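Local coordinates for protein aldehyde dehydrogenase (Burkholderia cenocepacia, PDB 4O6R) that probably oxidises aldehydes to carboxylic acids with NAD(P)+ as the electron acceptor, and binds adenosine monophosphate, at residues E94-H100 and W156-L160; G99-D104 and F282-G286. The contacts are given in a common frame with arbitrary orientation. Numbering follows the deposited sequence.

Contact 1. Residues E94-H100 and W156-L160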
loop_
_atom_site.group_PDB
_atom_site.type_symbol
_atom_site.label_atom_id
_atom_site.label_comp_id
_atom_site.label_asym_id
_atom_site.label_seq_id
_atom_site.Cartn_x
_atom_site.Cartn_y
_atom_site.Cartn_z
ATOM N N GLU A 94 -25.160 28.908 -5.659
ATOM C CA GLU A 94 -24.714 28.569 -4.297
ATOM C C GLU A 94 -24.818 29.779 -3.353
ATOM O O GLU A 94 -25.374 29.661 -2.255
ATOM C CB GLU A 94 -23.274 27.987 -4.319
ATOM C CG GLU A 94 -22.752 27.449 -2.981
ATOM C CD GLU A 94 -23.361 26.122 -2.539
ATOM O OE1 GLU A 94 -24.480 25.770 -2.964
ATOM O OE2 GLU A 94 -22.733 25.419 -1.701
ATOM N N SER A 95 -24.321 30.942 -3.785
ATOM C CA SER A 95 -24.423 32.179 -2.992
ATOM C C SER A 95 -25.864 32.598 -2.704
ATOM O O SER A 95 -26.166 33.051 -1.613
ATOM C CB SER A 95 -23.669 33.351 -3.646
ATOM O OG SER A 95 -22.260 33.112 -3.608
ATOM N N LEU A 96 -26.739 32.452 -3.682
ATOM C CA LEU A 96 -28.138 32.837 -3.536
ATOM C C LEU A 96 -28.814 32.023 -2.427
ATOM O O LEU A 96 -29.545 32.570 -1.602
ATOM C CB LEU A 96 -28.870 32.617 -4.855
ATOM C CG LEU A 96 -30.282 33.162 -4.988
ATOM C CD1 LEU A 96 -30.296 34.682 -5.027
ATOM C CD2 LEU A 96 -30.954 32.592 -6.237
ATOM N N ASP A 97 -28.523 30.731 -2.418
ATOM C CA ASP A 97 -29.160 29.743 -1.556
ATOM C C ASP A 97 -28.544 29.706 -0.150
ATOM O O ASP A 97 -29.239 29.545 0.842
ATOM C CB ASP A 97 -28.965 28.369 -2.243
ATOM C CG ASP A 97 -29.921 27.313 -1.759
ATOM O OD1 ASP A 97 -30.851 27.639 -0.986
ATOM O OD2 ASP A 97 -29.735 26.150 -2.175
ATOM N N THR A 98 -27.234 29.842 -0.064
ATOM C CA THR A 98 -26.531 29.627 1.198
ATOM C C THR A 98 -26.175 30.897 1.947
ATOM O O THR A 98 -25.988 30.850 3.145
ATOM C CB THR A 98 -25.197 28.922 0.980
ATOM O OG1 THR A 98 -24.354 29.741 0.156
ATOM C CG2 THR A 98 -25.415 27.589 0.356
ATOM N N GLY A 99 -26.059 32.016 1.226
ATOM C CA GLY A 99 -25.522 33.230 1.793
ATOM C C GLY A 99 -24.007 33.376 1.710
ATOM O O GLY A 99 -23.487 34.394 2.137
ATOM N N HIS A 100 -23.283 32.390 1.199
ATOM C CA HIS A 100 -21.843 32.526 1.074
ATOM C C HIS A 100 -21.556 33.707 0.175
ATOM O O HIS A 100 -22.196 33.823 -0.866
ATOM C CB HIS A 100 -21.230 31.321 0.414
ATOM C CG HIS A 100 -21.405 30.040 1.171
ATOM N ND1 HIS A 100 -20.863 28.849 0.735
ATOM C CD2 HIS A 100 -22.109 29.747 2.287
ATOM C CE1 HIS A 100 -21.206 27.879 1.561
ATOM N NE2 HIS A 100 -21.951 28.399 2.525
ATOM N N TRP A 156 -26.271 21.875 5.368
ATOM C CA TRP A 156 -26.462 23.058 4.542
ATOM C C TRP A 156 -25.270 24.003 4.487
ATOM O O TRP A 156 -25.382 25.047 3.849
ATOM C CB TRP A 156 -27.682 23.829 5.049
ATOM C CG TRP A 156 -27.731 23.947 6.552
ATOM C CD1 TRP A 156 -28.461 23.178 7.400
ATOM C CD2 TRP A 156 -26.981 24.860 7.370
ATOM N NE1 TRP A 156 -28.233 23.571 8.699
ATOM C CE2 TRP A 156 -27.319 24.594 8.706
ATOM C CE3 TRP A 156 -26.055 25.879 7.098
ATOM C CZ2 TRP A 156 -26.803 25.349 9.784
ATOM C CZ3 TRP A 156 -25.528 26.626 8.167
ATOM C CH2 TRP A 156 -25.914 26.356 9.492
ATOM N N ASN A 157 -24.139 23.669 5.133
ATOM C CA ASN A 157 -23.064 24.666 5.237
ATOM C C ASN A 157 -22.109 24.738 4.031
ATOM O O ASN A 157 -21.653 25.830 3.683
ATOM C CB ASN A 157 -22.303 24.546 6.550
ATOM C CG ASN A 157 -21.693 23.198 6.754
ATOM O OD1 ASN A 157 -22.351 22.188 6.576
ATOM N ND2 ASN A 157 -20.446 23.169 7.164
ATOM N N PHE A 158 -21.869 23.606 3.361
ATOM C CA PHE A 158 -21.066 23.560 2.137
ATOM C C PHE A 158 -21.763 22.612 1.173
ATOM O O PHE A 158 -21.223 21.583 0.803
ATOM C CB PHE A 158 -19.650 23.053 2.424
ATOM C CG PHE A 158 -18.762 24.022 3.181
ATOM C CD1 PHE A 158 -18.306 25.181 2.570
ATOM C CD2 PHE A 158 -18.316 23.727 4.460
ATOM C CE1 PHE A 158 -17.448 26.046 3.225
ATOM C CE2 PHE A 158 -17.444 24.579 5.128
ATOM C CZ PHE A 158 -17.010 25.743 4.517
ATOM N N PRO A 159 -23.000 22.938 0.775
ATOM C CA PRO A 159 -23.756 21.946 0.021
ATOM C C PRO A 159 -23.125 21.559 -1.300
ATOM O O PRO A 159 -23.128 20.373 -1.639
ATOM C CB PRO A 159 -25.129 22.585 -0.186
ATOM C CG PRO A 159 -25.001 24.002 0.222
ATOM C CD PRO A 159 -23.785 24.144 1.082
ATOM N N LEU A 160 -22.598 22.523 -2.035
ATOM C CA LEU A 160 -21.971 22.192 -3.316
ATOM C C LEU A 160 -20.743 21.319 -3.081
ATOM O O LEU A 160 -20.598 20.252 -3.676
ATOM C CB LEU A 160 -21.587 23.460 -4.073
ATOM C CG LEU A 160 -20.919 23.304 -5.436
ATOM C CD1 LEU A 160 -21.811 22.508 -6.380
ATOM C CD2 LEU A 160 -20.587 24.665 -6.023
HETATM O O HOH W 1 -24.219 27.537 4.144
#
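Glu-94 lays its carboxylate over Pro-159 and the backbone of Leu-160, where the Pro-Trp-Asn-Phe-Pro motif of the aldehyde dehydrogenase family runs into helix 159-172. Phe-158 holds the N-cap position; Pro-159 has no amide hydrogen, and the Leu-160 amide, in the first turn, has no helical acceptor and donates from N to Glu-94 OE2 at 2.9 Å, placing a negative charge beside the helix's positive end. Glu-94 OE1 is taken up by Ser-188. One turn further along helix 87-98, Thr-98 CG2 packs on Pro-159 CG at 3.6 Å. The helix ends here: Thr-98 OG1 accepts from His-100 N in an ST turn, and Gly-99, with positive phi, swings the chain so that His-100 faces the motif. Its ring is anchored through ND1 to Asp-109. The CA-to-CB bond of Asn-157 points away from residues 94-100, and ND2 bonds to Gln-287 O; in family relatives the equivalent asparagine contributes to the oxyanion hole, and Trp-156 lies near the bound AMP. The motif backbone is tied to the histidine instead: His-100 NE2 makes a weak 2.8 Å hydrogen bond to Asn-157 O, while water 1 joins NE2 (2.9 Å) to Trp-156 O (2.8 Å).

Contact 2. Residues G99-D104 and F282-G286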
loop_
_atom_site.group_PDB
_atom_site.type_symbol
_atom_site.label_atom_id
_atom_site.label_comp_id
_atom_site.label_asym_id
_atom_site.label_seq_id
_atom_site.Cartn_x
_atom_site.Cartn_y
_atom_site.Cartn_z
ATOM N N GLY A 99 -26.059 32.016 1.226
ATOM C CA GLY A 99 -25.522 33.230 1.793
ATOM C C GLY A 99 -24.007 33.376 1.710
ATOM O O GLY A 99 -23.487 34.394 2.137
ATOM N N HIS A 100 -23.283 32.390 1.199
ATOM C CA HIS A 100 -21.843 32.526 1.074
ATOM C C HIS A 100 -21.556 33.707 0.175
ATOM O O HIS A 100 -22.196 33.823 -0.866
ATOM C CB HIS A 100 -21.230 31.321 0.414
ATOM C CG HIS A 100 -21.405 30.040 1.171
ATOM N ND1 HIS A 100 -20.863 28.849 0.735
ATOM C CD2 HIS A 100 -22.109 29.747 2.287
ATOM C CE1 HIS A 100 -21.206 27.879 1.561
ATOM N NE2 HIS A 100 -21.951 28.399 2.525
ATOM N N PRO A 101 -20.607 34.578 0.554
ATOM C CA PRO A 101 -20.198 35.644 -0.372
ATOM C C PRO A 101 -19.822 35.081 -1.752
ATOM O O PRO A 101 -19.144 34.060 -1.859
ATOM C CB PRO A 101 -18.976 36.250 0.317
ATOM C CG PRO A 101 -19.256 36.047 1.791
ATOM C CD PRO A 101 -19.975 34.734 1.880
ATOM N N ILE A 102 -20.253 35.752 -2.807
ATOM C CA ILE A 102 -19.925 35.344 -4.176
ATOM C C ILE A 102 -18.424 35.184 -4.375
ATOM O O ILE A 102 -17.980 34.318 -5.100
ATOM C CB ILE A 102 -20.560 36.326 -5.203
ATOM C CG1 ILE A 102 -20.381 35.854 -6.657
ATOM C CG2 ILE A 102 -20.011 37.728 -5.022
ATOM C CD1 ILE A 102 -21.046 34.529 -7.018
ATOM N N ARG A 103 -17.619 35.988 -3.696
ATOM C CA ARG A 103 -16.195 35.800 -3.832
ATOM C C ARG A 103 -15.733 34.407 -3.321
ATOM O O ARG A 103 -14.803 33.838 -3.889
ATOM C CB ARG A 103 -15.432 36.955 -3.184
ATOM C CG ARG A 103 -15.403 36.926 -1.674
ATOM C CD ARG A 103 -14.585 38.086 -1.162
ATOM N NE ARG A 103 -13.998 37.746 0.115
ATOM C CZ ARG A 103 -12.945 38.344 0.660
ATOM N NH1 ARG A 103 -12.381 39.408 0.077
ATOM N NH2 ARG A 103 -12.492 37.907 1.841
ATOM N N ASP A 104 -16.406 33.879 -2.294
ATOM C CA ASP A 104 -16.079 32.571 -1.697
ATOM C C ASP A 104 -16.636 31.422 -2.552
ATOM O O ASP A 104 -15.983 30.374 -2.725
ATOM C CB ASP A 104 -16.696 32.389 -0.295
ATOM C CG ASP A 104 -16.037 33.228 0.790
ATOM O OD1 ASP A 104 -14.908 33.726 0.626
ATOM O OD2 ASP A 104 -16.697 33.361 1.869
ATOM N N PHE A 282 -14.015 33.018 10.735
ATOM C CA PHE A 282 -14.955 33.893 10.016
ATOM C C PHE A 282 -15.279 33.463 8.605
ATOM O O PHE A 282 -16.362 33.806 8.113
ATOM C CB PHE A 282 -14.528 35.367 10.115
ATOM C CG PHE A 282 -14.403 35.834 11.545
ATOM C CD1 PHE A 282 -15.428 35.580 12.462
ATOM C CD2 PHE A 282 -13.272 36.467 11.997
ATOM C CE1 PHE A 282 -15.316 35.957 13.781
ATOM C CE2 PHE A 282 -13.165 36.851 13.314
ATOM C CZ PHE A 282 -14.176 36.598 14.213
ATOM N N HIS A 283 -14.403 32.686 7.970
ATOM C CA HIS A 283 -14.750 32.145 6.666
ATOM C C HIS A 283 -15.994 31.300 6.812
ATOM O O HIS A 283 -16.151 30.581 7.794
ATOM C CB HIS A 283 -13.638 31.319 6.034
ATOM C CG HIS A 283 -14.092 30.523 4.852
ATOM N ND1 HIS A 283 -14.244 29.163 4.893
ATOM C CD2 HIS A 283 -14.493 30.904 3.613
ATOM C CE1 HIS A 283 -14.667 28.719 3.721
ATOM N NE2 HIS A 283 -14.849 29.762 2.934
ATOM N N ASN A 284 -16.879 31.427 5.835
ATOM C CA ASN A 284 -18.151 30.698 5.771
ATOM C C ASN A 284 -19.057 31.065 6.930
ATOM O O ASN A 284 -19.938 30.292 7.334
ATOM C CB ASN A 284 -17.969 29.176 5.687
ATOM C CG ASN A 284 -18.964 28.545 4.730
ATOM O OD1 ASN A 284 -19.069 28.991 3.584
ATOM N ND2 ASN A 284 -19.719 27.525 5.184
ATOM N N GLN A 285 -18.830 32.262 7.466
ATOM C CA GLN A 285 -19.614 32.747 8.576
ATOM C C GLN A 285 -19.487 31.824 9.805
ATOM O O GLN A 285 -20.403 31.695 10.616
ATOM C CB GLN A 285 -21.072 32.897 8.140
ATOM C CG GLN A 285 -21.345 33.929 7.042
ATOM C CD GLN A 285 -20.716 33.647 5.684
ATOM O OE1 GLN A 285 -19.837 34.397 5.232
ATOM N NE2 GLN A 285 -21.140 32.552 5.029
ATOM N N GLY A 286 -18.349 31.165 9.938
ATOM C CA GLY A 286 -18.180 30.182 11.005
ATOM C C GLY A 286 -18.979 28.900 10.905
ATOM O O GLY A 286 -18.955 28.071 11.841
HETATM O O HOH W 2 -18.942 31.570 2.545
HETATM O O HOH W 3 -17.040 33.847 4.298
#
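The turn after helix 270-282 forms the start of the family's active-site cysteine signature, and its Asn-284, Gln-285 and Gly-286 all adopt left-handed, positive-phi conformations. The chi1 of Asn-284 is off the usual wells at -140°, which sets OD1 over one face of the His-100 ring, 3.1 Å from NE2, at an angle too poor for hydrogen bonding; ND2 bonds to Gln-287 O. His-100 is held through ND1 by Asp-109. Gln-285 folds back with chi1 m and chi2 p, so that OE1 reaches Pro-101 CD at 3.4 Å and also accepts from Gly-329 N. The m rotamer of Asp-104 brings OD2 towards the loop, 3.7 Å from CD2 of His-283, whose ND1 is hydrogen-bonded to Lys-448 NZ. Two waters bridge the gap: water 2 between Asp-104 OD2 (3.0 Å) and Asn-284 OD1 (2.8 Å), water 3 linking Asp-104 OD2, Asn-284 N and Gln-285 OE1. Both waters bind OD2, so the Asp-104 carboxylate reaches Asn-284 and Gln-285 through solvent, and this polar seam depends on water.

In the fold
Both contacts are buried, lie on the same side of the chain's centre with centres about 9 Å apart, and share Gly-99 and His-100, in the short link between helices 87-98 and 102-123. Contact 1 uses the first of these helices to hold the start of helix 159-172 near the AMP site, by direct bonds, one water and some apolar packing. Contact 2 uses the start of the second helix against the loop after helix 270-282, with bridging waters, and lies nearer the subunit interface, where Arg-103 bonds to His-493 of the second subunit. The two meet where Asn-284 ND2 probably hydrogen-bonds Asn-157 O, 3.0 Å away, and Phe-158 packs on Asn-284.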